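Local coordinates for YCAC GENE product (PDB 1YAC), which is an octameric hydrolase of unknown specificity, an isochorismatase-family protein with a three-layer alpha-beta-alpha sandwich, at the interface of chains A and B. Sequence-based numbering; all coordinates share one arbitrary frame. Chains: chain A/B, YCAC GENE product.

The interface of chains A and B. Residues chain A 150, 153-154, 157; chain B 156, 159-162.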
# COMPACT_ATOMS: atom_id res chain seq x y z
N SER A 150 -16.14 -1.17 -7.94
CA SER A 150 -17.40 -1.86 -8.23
C SER A 150 -18.23 -0.98 -9.17
O SER A 150 -18.80 -1.46 -10.16
CB SER A 150 -18.15 -2.16 -6.92
OG SER A 150 -17.48 -3.19 -6.19
N ASP A 153 -16.74 -0.87 -12.73
CA ASP A 153 -17.13 -2.08 -13.44
C ASP A 153 -18.55 -1.95 -13.97
O ASP A 153 -18.82 -2.19 -15.15
CB ASP A 153 -17.02 -3.29 -12.52
CG ASP A 153 -17.28 -4.60 -13.27
OD1 ASP A 153 -18.45 -5.00 -13.40
OD2 ASP A 153 -16.31 -5.21 -13.76
N ARG A 154 -19.45 -1.50 -13.10
CA ARG A 154 -20.86 -1.35 -13.46
C ARG A 154 -21.07 -0.33 -14.59
O ARG A 154 -21.82 -0.59 -15.53
CB ARG A 154 -21.69 -0.98 -12.23
CG ARG A 154 -23.19 -1.23 -12.43
CD ARG A 154 -24.01 -0.82 -11.21
NE ARG A 154 -25.40 -1.25 -11.38
CZ ARG A 154 -26.43 -0.73 -10.72
NH1 ARG A 154 -26.23 0.25 -9.84
NH2 ARG A 154 -27.65 -1.18 -10.95
N GLN A 157 -19.40 -1.64 -17.93
CA GLN A 157 -20.23 -2.76 -18.38
C GLN A 157 -21.40 -2.20 -19.22
O GLN A 157 -21.75 -2.75 -20.26
CB GLN A 157 -20.73 -3.52 -17.12
CG GLN A 157 -21.65 -4.74 -17.30
CD GLN A 157 -21.99 -5.45 -15.95
OE1 GLN A 157 -22.64 -4.88 -15.06
NE2 GLN A 157 -21.58 -6.72 -15.82
N SER B 156 -18.67 -10.54 -13.17
CA SER B 156 -18.97 -9.46 -14.10
C SER B 156 -19.08 -9.99 -15.54
O SER B 156 -19.99 -9.63 -16.28
CB SER B 156 -17.89 -8.38 -14.02
OG SER B 156 -18.23 -7.26 -14.82
N GLY B 159 -22.30 -11.37 -16.27
CA GLY B 159 -23.43 -10.46 -16.27
C GLY B 159 -23.89 -9.99 -14.89
O GLY B 159 -24.89 -9.30 -14.79
N ALA B 160 -23.18 -10.36 -13.83
CA ALA B 160 -23.56 -9.90 -12.49
C ALA B 160 -23.25 -8.42 -12.36
O ALA B 160 -22.27 -7.93 -12.94
CB ALA B 160 -22.80 -10.67 -11.44
N GLN B 161 -24.10 -7.68 -11.66
CA GLN B 161 -23.86 -6.26 -11.43
C GLN B 161 -23.15 -6.17 -10.07
O GLN B 161 -23.63 -6.72 -9.08
CB GLN B 161 -25.17 -5.48 -11.42
CG GLN B 161 -25.88 -5.46 -12.78
CD GLN B 161 -26.98 -4.42 -12.86
OE1 GLN B 161 -26.71 -3.22 -12.89
NE2 GLN B 161 -28.23 -4.88 -12.92
N LEU B 162 -21.97 -5.55 -10.06
CA LEU B 162 -21.21 -5.41 -8.83
C LEU B 162 -21.65 -4.13 -8.14
O LEU B 162 -21.59 -3.06 -8.73
CB LEU B 162 -19.70 -5.36 -9.13
CG LEU B 162 -19.11 -6.53 -9.92
CD1 LEU B 162 -17.61 -6.37 -9.95
CD2 LEU B 162 -19.50 -7.88 -9.32
O HOH W 1 -20.91 -4.47 -12.57
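One face of helix 145-158 of chain A lies against the end of the same helix in chain B and the turn that follows it, where B:Gly159, with a positive phi of 111°, leads into strand 161-163. This patch belongs to a subunit contact of the octamer that is not an exact two-fold. A:Asp153, A:Arg154 and A:Gln157 all hold CG anti to the backbone N and reach across to chain B. The carboxylate of A:Asp153 meets B:Ser156 tip to tip: the serine hydroxyl OG donates to OD1 at 2.7 Å, on the syn lone pair, with a weak second approach to OD2. B:Leu162 crosses this aspartate obliquely, its CD1 methyl packed 3.8 Å from the carboxylate carbon CG. A:Arg154, extended from CG to NE, takes B:Gln161 side-on, NE at 2.8 Å and NH2 at 3.0 Å from the same amide oxygen OE1. That oxygen sits at the guanidinium edge, in its plane, but the two donor nitrogens, NE and NH2 of A:Arg154, lie above the plane of the B:Gln161 amide, the flat groups being turned 46° apart. The paired donors fix the side-chain oxygen of B:Gln161 towards chain A. A:Gln157 crosses B:Gln161 at about a right angle and donates from its amide NE2 to the backbone O of B:Ala160 at 3.2 Å, nearly straight at 167°. A bridging water ties the two subunits further: it lies 2.6 Å from A:Asp153 OD1 and also meets A:Gln157 OE1, so both ends of the A:Gln157 amide are used. The backbone N of B:Leu162 points straight at this water, 2.9 Å from its oxygen.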